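Local coordinates for protein mannuronan C5-epimerase (Pseudomonas syringae pv. tomato, PDB 4NK6) that converts beta-D-mannuronate residues of the polymer alginate into alpha-L-guluronate and, within a periplasmic protein complex, shields the new chain from degradation on its way to export, at residues P28-L33 with V331-I336; L280-N285 with I296-E301. All coordinates share one frame; numbering follows the deposited sequence.

Contact 1: residues P28-L33 with V331-I336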
ATOM      1  N   PRO A  28       9.814  18.018  13.590  1.00 46.60           N
ATOM      2  CA  PRO A  28       8.662  17.176  13.926  1.00 50.62           C
ATOM      3  C   PRO A  28       9.020  16.006  14.831  1.00 54.96           C
ATOM      4  O   PRO A  28      10.139  15.483  14.776  1.00 49.69           O
ATOM      5  CB  PRO A  28       8.186  16.668  12.562  1.00 44.28           C
ATOM      6  CG  PRO A  28       9.362  16.805  11.664  1.00 45.05           C
ATOM      7  CD  PRO A  28      10.076  18.030  12.141  1.00 46.68           C
ATOM      8  N   VAL A  29       8.064  15.622  15.670  1.00 56.85           N
ATOM      9  CA  VAL A  29       8.190  14.442  16.512  1.00 54.46           C
ATOM     10  C   VAL A  29       7.646  13.250  15.743  1.00 52.05           C
ATOM     11  O   VAL A  29       6.456  13.176  15.436  1.00 54.16           O
ATOM     12  CB  VAL A  29       7.416  14.610  17.828  1.00 59.31           C
ATOM     13  CG1 VAL A  29       7.461  13.323  18.642  1.00 61.22           C
ATOM     14  CG2 VAL A  29       7.984  15.774  18.625  1.00 61.30           C
ATOM     15  N   LEU A  30       8.530  12.324  15.404  1.00 50.18           N
ATOM     16  CA  LEU A  30       8.150  11.206  14.556  1.00 46.78           C
ATOM     17  C   LEU A  30       7.979   9.963  15.416  1.00 49.28           C
ATOM     18  O   LEU A  30       8.683   9.801  16.405  1.00 45.49           O
ATOM     19  CB  LEU A  30       9.207  10.986  13.472  1.00 42.23           C
ATOM     20  CG  LEU A  30       9.402  12.169  12.522  1.00 45.10           C
ATOM     21  CD1 LEU A  30      10.602  11.935  11.636  1.00 49.63           C
ATOM     22  CD2 LEU A  30       8.147  12.392  11.684  1.00 36.69           C
ATOM     23  N   PRO A  31       7.022   9.095  15.050  1.00 46.61           N
ATOM     24  CA  PRO A  31       6.749   7.873  15.809  1.00 47.01           C
ATOM     25  C   PRO A  31       8.007   7.032  15.963  1.00 47.87           C
ATOM     26  O   PRO A  31       8.818   6.947  15.036  1.00 43.58           O
ATOM     27  CB  PRO A  31       5.739   7.128  14.925  1.00 43.69           C
ATOM     28  CG  PRO A  31       5.090   8.193  14.115  1.00 42.64           C
ATOM     29  CD  PRO A  31       6.136   9.234  13.880  1.00 39.37           C
ATOM     30  N   ASP A  32       8.161   6.428  17.134  1.00 44.21           N
ATOM     31  CA  ASP A  32       9.257   5.517  17.409  1.00 48.64           C
ATOM     32  C   ASP A  32       9.015   4.227  16.622  1.00 46.55           C
ATOM     33  O   ASP A  32       7.905   3.715  16.608  1.00 46.73           O
ATOM     34  CB  ASP A  32       9.315   5.262  18.922  1.00 53.97           C
ATOM     35  CG  ASP A  32      10.320   4.207  19.304  1.00 62.16           C
ATOM     36  OD1 ASP A  32      11.319   4.031  18.576  1.00 63.43           O
ATOM     37  OD2 ASP A  32      10.109   3.551  20.343  1.00 71.23           O
ATOM     38  N   LEU A  33      10.045   3.724  15.946  1.00 48.61           N
ATOM     39  CA  LEU A  33       9.904   2.532  15.106  1.00 49.31           C
ATOM     40  C   LEU A  33      10.521   1.292  15.752  1.00 50.65           C
ATOM     41  O   LEU A  33      10.411   0.182  15.219  1.00 48.78           O
ATOM     42  CB  LEU A  33      10.567   2.757  13.746  1.00 41.77           C
ATOM     43  CG  LEU A  33      10.109   3.961  12.923  1.00 46.06           C
ATOM     44  CD1 LEU A  33      10.959   4.086  11.666  1.00 42.07           C
ATOM     45  CD2 LEU A  33       8.638   3.833  12.570  1.00 36.92           C
ATOM     46  N   VAL A 331       5.577  14.638   6.032  1.00 32.61           N
ATOM     47  CA  VAL A 331       6.450  14.013   5.055  1.00 28.29           C
ATOM     48  C   VAL A 331       7.871  14.498   5.357  1.00 34.28           C
ATOM     49  O   VAL A 331       8.184  15.667   5.138  1.00 34.60           O
ATOM     50  CB  VAL A 331       6.006  14.410   3.632  1.00 28.14           C
ATOM     51  CG1 VAL A 331       6.915  13.793   2.586  1.00 29.67           C
ATOM     52  CG2 VAL A 331       4.567  13.959   3.403  1.00 31.90           C
ATOM     53  N   ALA A 332       8.718  13.615   5.888  1.00 29.03           N
ATOM     54  CA  ALA A 332       9.990  14.059   6.473  1.00 31.06           C
ATOM     55  C   ALA A 332      11.209  13.190   6.150  1.00 35.26           C
ATOM     56  O   ALA A 332      11.140  11.963   6.177  1.00 35.57           O
ATOM     57  CB  ALA A 332       9.849  14.214   7.981  1.00 35.78           C
ATOM     58  N   TYR A 333      12.328  13.848   5.858  1.00 33.96           N
ATOM     59  CA  TYR A 333      13.624  13.180   5.721  1.00 32.49           C
ATOM     60  C   TYR A 333      13.641  12.056   4.680  1.00 35.25           C
ATOM     61  O   TYR A 333      14.372  11.077   4.831  1.00 34.10           O
ATOM     62  CB  TYR A 333      14.092  12.626   7.071  1.00 37.06           C
ATOM     63  CG  TYR A 333      14.014  13.605   8.224  1.00 39.63           C
ATOM     64  CD1 TYR A 333      14.834  14.732   8.268  1.00 39.41           C
ATOM     65  CD2 TYR A 333      13.142  13.391   9.281  1.00 39.61           C
ATOM     66  CE1 TYR A 333      14.771  15.625   9.326  1.00 38.45           C
ATOM     67  CE2 TYR A 333      13.074  14.277  10.345  1.00 37.51           C
ATOM     68  CZ  TYR A 333      13.887  15.389  10.363  1.00 40.46           C
ATOM     69  OH  TYR A 333      13.820  16.264  11.431  1.00 43.25           O
ATOM     70  N   ASN A 334      12.831  12.186   3.636  1.00 32.44           N
ATOM     71  CA  ASN A 334      12.830  11.189   2.574  1.00 34.53           C
ATOM     72  C   ASN A 334      13.877  11.514   1.519  1.00 38.10           C
ATOM     73  O   ASN A 334      14.159  12.683   1.257  1.00 37.07           O
ATOM     74  CB  ASN A 334      11.451  11.093   1.925  1.00 32.51           C
ATOM     75  CG  ASN A 334      10.378  10.663   2.901  1.00 33.63           C
ATOM     76  OD1 ASN A 334      10.326   9.501   3.302  1.00 32.91           O
ATOM     77  ND2 ASN A 334       9.494  11.593   3.270  1.00 30.96           N
ATOM     78  N   GLU A 335      14.474  10.480   0.938  1.00 34.25           N
ATOM     79  CA  GLU A 335      15.378  10.661  -0.189  1.00 31.01           C
ATOM     80  C   GLU A 335      14.532  10.360  -1.410  1.00 31.14           C
ATOM     81  O   GLU A 335      14.087   9.228  -1.597  1.00 30.14           O
ATOM     82  CB  GLU A 335      16.553   9.684  -0.109  1.00 35.10           C
ATOM     83  CG  GLU A 335      17.106   9.475   1.288  1.00 44.84           C
ATOM     84  CD  GLU A 335      18.189  10.472   1.660  1.00 50.84           C
ATOM     85  OE1 GLU A 335      18.390  11.455   0.912  1.00 44.99           O
ATOM     86  OE2 GLU A 335      18.850  10.262   2.703  1.00 54.23           O
ATOM     87  N   ILE A 336      14.270  11.379  -2.219  1.00 30.96           N
ATOM     88  CA  ILE A 336      13.322  11.247  -3.322  1.00 29.69           C
ATOM     89  C   ILE A 336      13.983  11.715  -4.606  1.00 28.48           C
ATOM     90  O   ILE A 336      14.184  12.909  -4.806  1.00 33.72           O
ATOM     91  CB  ILE A 336      12.058  12.090  -3.049  1.00 33.21           C
ATOM     92  CG1 ILE A 336      11.416  11.638  -1.734  1.00 30.70           C
ATOM     93  CG2 ILE A 336      11.069  11.953  -4.201  1.00 29.95           C
ATOM     94  CD1 ILE A 336      10.329  12.571  -1.208  1.00 32.86           C
TER
HETATM   95  O   HOH W   1      12.601  15.231  13.557  1.00 46.68           O
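Leu-30 lays one branch against the aromatic ring of Tyr-333: its CD1 methyl lies 3.6 Å from CE2 of Tyr-333 and 3.8 Å from CD2 of the same ring. The methyl comes in near the ring plane, so the edge rather than the pi face receives it. With its CG anti to the carbonyl carbon (chi1 -49°), Tyr-333 reaches toward the 28-33 segment and carries its hydroxyl on to Pro-28. CD1 of Leu-30 also meets the CB methyl of Ala-332, at a looser 4.4 Å; alanine, with a single methyl, adds little bulk beside the ring. Strand 330-337 belongs to a right-handed parallel beta-helix, the fold used by many proteins that bind and cleave long linear polysaccharides. Here an extended N-terminal segment with no regular secondary structure runs across the outside of several coils. The positive phi of Tyr-333 (56°) marks the break between strand portions 331-332 and 335-336. There Asn-334 turns inward: its OD1 accepts from Asn-310 N, and its ND2 donates to Ile-307 O and Asn-357 OD1, linking equivalent turns of successive coils in an asparagine ladder. No direct hydrogen bond joins the two segments, but a water bridges them, donating to the backbone carbonyl Pro-28 O at 2.8 Å and lying 2.7 Å from Tyr-333 OH. The compact apolar ring of Pro-28 suits its place by packing on Trp-355, whose ring also meets that of Tyr-333; Pro-28 CD stands 4.2 Å from Tyr-333 OH.

Contact 2: residues L280-N285 with I296-E301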
ATOM      1  N   LEU A 280      -1.267   6.300   9.636  1.00 31.08           N
ATOM      2  CA  LEU A 280      -0.364   5.354   9.000  1.00 31.27           C
ATOM      3  C   LEU A 280       1.089   5.766   9.222  1.00 36.59           C
ATOM      4  O   LEU A 280       1.408   6.955   9.288  1.00 34.42           O
ATOM      5  CB  LEU A 280      -0.667   5.242   7.506  1.00 29.92           C
ATOM      6  CG  LEU A 280      -2.130   5.026   7.108  1.00 34.09           C
ATOM      7  CD1 LEU A 280      -2.211   4.866   5.613  1.00 34.34           C
ATOM      8  CD2 LEU A 280      -2.746   3.811   7.800  1.00 31.67           C
ATOM      9  N   ILE A 281       1.954   4.766   9.346  1.00 38.02           N
ATOM     10  CA  ILE A 281       3.383   4.971   9.524  1.00 33.87           C
ATOM     11  C   ILE A 281       4.110   4.294   8.369  1.00 39.05           C
ATOM     12  O   ILE A 281       4.225   3.067   8.308  1.00 36.28           O
ATOM     13  CB  ILE A 281       3.875   4.411  10.881  1.00 41.20           C
ATOM     14  CG1 ILE A 281       3.256   5.197  12.039  1.00 37.82           C
ATOM     15  CG2 ILE A 281       5.406   4.455  10.970  1.00 40.16           C
ATOM     16  CD1 ILE A 281       3.473   4.559  13.431  1.00 39.96           C
ATOM     17  N   ILE A 282       4.572   5.104   7.430  1.00 35.16           N
ATOM     18  CA  ILE A 282       5.255   4.595   6.258  1.00 30.46           C
ATOM     19  C   ILE A 282       6.696   5.069   6.320  1.00 34.88           C
ATOM     20  O   ILE A 282       6.976   6.232   6.028  1.00 34.78           O
ATOM     21  CB  ILE A 282       4.567   5.112   4.989  1.00 31.90           C
ATOM     22  CG1 ILE A 282       3.105   4.643   4.972  1.00 34.78           C
ATOM     23  CG2 ILE A 282       5.293   4.616   3.744  1.00 36.82           C
ATOM     24  CD1 ILE A 282       2.237   5.365   3.960  1.00 39.75           C
ATOM     25  N   ALA A 283       7.610   4.175   6.704  1.00 31.63           N
ATOM     26  CA  ALA A 283       8.975   4.588   7.043  1.00 32.02           C
ATOM     27  C   ALA A 283      10.084   3.619   6.611  1.00 34.25           C
ATOM     28  O   ALA A 283       9.908   2.400   6.636  1.00 31.99           O
ATOM     29  CB  ALA A 283       9.075   4.843   8.540  1.00 39.14           C
ATOM     30  N   GLU A 284      11.235   4.178   6.241  1.00 33.47           N
ATOM     31  CA  GLU A 284      12.432   3.384   5.942  1.00 29.28           C
ATOM     32  C   GLU A 284      12.216   2.315   4.877  1.00 32.30           C
ATOM     33  O   GLU A 284      12.870   1.268   4.899  1.00 38.37           O
ATOM     34  CB  GLU A 284      13.017   2.775   7.228  1.00 30.75           C
ATOM     35  CG  GLU A 284      13.455   3.852   8.204  1.00 38.73           C
ATOM     36  CD  GLU A 284      14.130   3.313   9.451  1.00 47.32           C
ATOM     37  OE1 GLU A 284      14.267   2.076   9.600  1.00 48.61           O
ATOM     38  OE2 GLU A 284      14.522   4.148  10.288  1.00 54.43           O
ATOM     39  N   ASN A 285      11.294   2.586   3.950  1.00 31.18           N
ATOM     40  CA  ASN A 285      11.106   1.723   2.794  1.00 30.02           C
ATOM     41  C   ASN A 285      11.970   2.207   1.638  1.00 33.07           C
ATOM     42  O   ASN A 285      12.340   3.382   1.578  1.00 33.51           O
ATOM     43  CB  ASN A 285       9.631   1.681   2.369  1.00 28.96           C
ATOM     44  CG  ASN A 285       8.710   1.273   3.507  1.00 36.15           C
ATOM     45  OD1 ASN A 285       8.665   0.107   3.889  1.00 36.17           O
ATOM     46  ND2 ASN A 285       7.957   2.232   4.039  1.00 30.92           N
ATOM     47  N   ILE A 296       5.084   6.213  -4.029  1.00 25.77           N
ATOM     48  CA  ILE A 296       4.247   6.275  -2.840  1.00 27.89           C
ATOM     49  C   ILE A 296       3.153   7.304  -3.064  1.00 29.88           C
ATOM     50  O   ILE A 296       3.431   8.442  -3.438  1.00 30.01           O
ATOM     51  CB  ILE A 296       5.077   6.675  -1.594  1.00 30.61           C
ATOM     52  CG1 ILE A 296       6.202   5.662  -1.329  1.00 28.54           C
ATOM     53  CG2 ILE A 296       4.184   6.827  -0.375  1.00 25.90           C
ATOM     54  CD1 ILE A 296       7.056   6.010  -0.098  1.00 29.94           C
ATOM     55  N   ILE A 297       1.902   6.910  -2.859  1.00 31.03           N
ATOM     56  CA  ILE A 297       0.798   7.857  -3.001  1.00 26.81           C
ATOM     57  C   ILE A 297      -0.266   7.591  -1.944  1.00 28.67           C
ATOM     58  O   ILE A 297      -0.713   6.466  -1.783  1.00 31.56           O
ATOM     59  CB  ILE A 297       0.164   7.847  -4.443  1.00 29.87           C
ATOM     60  CG1 ILE A 297      -1.119   8.692  -4.474  1.00 31.40           C
ATOM     61  CG2 ILE A 297      -0.137   6.409  -4.916  1.00 25.08           C
ATOM     62  CD1 ILE A 297      -1.757   8.897  -5.893  1.00 28.49           C
ATOM     63  N   ILE A 298      -0.650   8.619  -1.200  1.00 27.40           N
ATOM     64  CA  ILE A 298      -1.821   8.507  -0.346  1.00 26.27           C
ATOM     65  C   ILE A 298      -2.921   9.357  -0.973  1.00 32.05           C
ATOM     66  O   ILE A 298      -2.669  10.475  -1.428  1.00 32.27           O
ATOM     67  CB  ILE A 298      -1.531   8.916   1.108  1.00 27.41           C
ATOM     68  CG1 ILE A 298      -1.224  10.416   1.219  1.00 29.91           C
ATOM     69  CG2 ILE A 298      -0.357   8.096   1.666  1.00 27.77           C
ATOM     70  CD1 ILE A 298      -0.884  10.851   2.645  1.00 28.75           C
ATOM     71  N   SER A 299      -4.134   8.811  -1.037  1.00 29.78           N
ATOM     72  CA  SER A 299      -5.189   9.461  -1.797  1.00 29.05           C
ATOM     73  C   SER A 299      -6.552   9.344  -1.142  1.00 33.62           C
ATOM     74  O   SER A 299      -6.958   8.266  -0.691  1.00 33.62           O
ATOM     75  CB  SER A 299      -5.244   8.897  -3.222  1.00 29.64           C
ATOM     76  OG  SER A 299      -6.298   9.489  -3.953  1.00 33.26           O
ATOM     77  N   ARG A 300      -7.244  10.475  -1.106  1.00 31.29           N
ATOM     78  CA  ARG A 300      -8.619  10.597  -0.615  1.00 29.00           C
ATOM     79  C   ARG A 300      -8.737  10.544   0.895  1.00 33.02           C
ATOM     80  O   ARG A 300      -9.104   9.518   1.479  1.00 34.85           O
ATOM     81  CB  ARG A 300      -9.607   9.633  -1.297  1.00 27.73           C
ATOM     82  CG  ARG A 300     -11.068  10.001  -0.985  1.00 34.57           C
ATOM     83  CD  ARG A 300     -12.088   9.199  -1.788  1.00 37.76           C
ATOM     84  NE  ARG A 300     -12.110   9.576  -3.197  1.00 37.86           N
ATOM     85  CZ  ARG A 300     -11.726   8.783  -4.194  1.00 42.04           C
ATOM     86  NH1 ARG A 300     -11.302   7.548  -3.942  1.00 37.89           N
ATOM     87  NH2 ARG A 300     -11.790   9.219  -5.449  1.00 38.68           N
ATOM     88  N   GLU A 301      -8.441  11.684   1.506  1.00 31.01           N
ATOM     89  CA  GLU A 301      -8.487  11.856   2.954  1.00 32.80           C
ATOM     90  C   GLU A 301      -7.668  10.835   3.713  1.00 31.23           C
ATOM     91  O   GLU A 301      -8.108  10.299   4.727  1.00 29.82           O
ATOM     92  CB  GLU A 301      -9.932  11.871   3.459  1.00 35.17           C
ATOM     93  CG  GLU A 301     -10.807  12.862   2.713  1.00 38.15           C
ATOM     94  CD  GLU A 301     -12.099  13.119   3.445  1.00 42.79           C
ATOM     95  OE1 GLU A 301     -13.096  12.437   3.141  1.00 45.51           O
ATOM     96  OE2 GLU A 301     -12.103  13.986   4.341  1.00 41.30           O
TER
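Ile-282 meets Ile-296 and Ile-298 across this contact, and the residues along its strand face in and out by turns. Ile-281 faces the outer side, against Pro-31 and Leu-33. At Ile-282 the beta-branched chain serves well: its CG2 lies 4.5 Å from CD1 of Ile-296, while its extended CD1 (chi2 166°) lies 4.4 Å from CG2 of Ile-298. These loose van der Waals contacts between buried aliphatic groups belong to the hydrophobic interior of the beta-helix, where strands of different faces meet by side chains alone. Ala-283 turns outward onto Phe-308. After Glu-284, whose positive phi (55°) breaks the strand, Asn-285 points back inward; its amide is hydrogen-bonded to Val-258 and Asn-261 of the preceding coil, so a polar side chain is satisfied inside. The side chain of Ile-298 is about 7 Å from that of His-274, the inferred proton acceptor; Ser-299, next along the strand, packs against His-274. Strand 281-288 runs between the parallel strands 262-264 and 306-308, and strand 296-299 between 269-274 and 320-323.

How the contacts relate
The centres of the two contacts lie about 11 Å apart, and contact 2 is nested along the chain inside the long loop that contact 1 closes. Strands 281-288 and 330-337 occupy the same face of the beta-helix, with strand 306-308 between them. Contact 2 fills the interior behind that face, whereas contact 1 lies on its exterior. The 28-33 segment of contact 1 also packs on the 280-285 segment of contact 2: Leu-33 CD2 is 3.7 Å from Ile-281 CG2. Residues 28-33 thus lie across the three strands on their outer side, turned away from the isoleucine core, which on its far side backs strand 296-299, the neighbour of the strand carrying His-274.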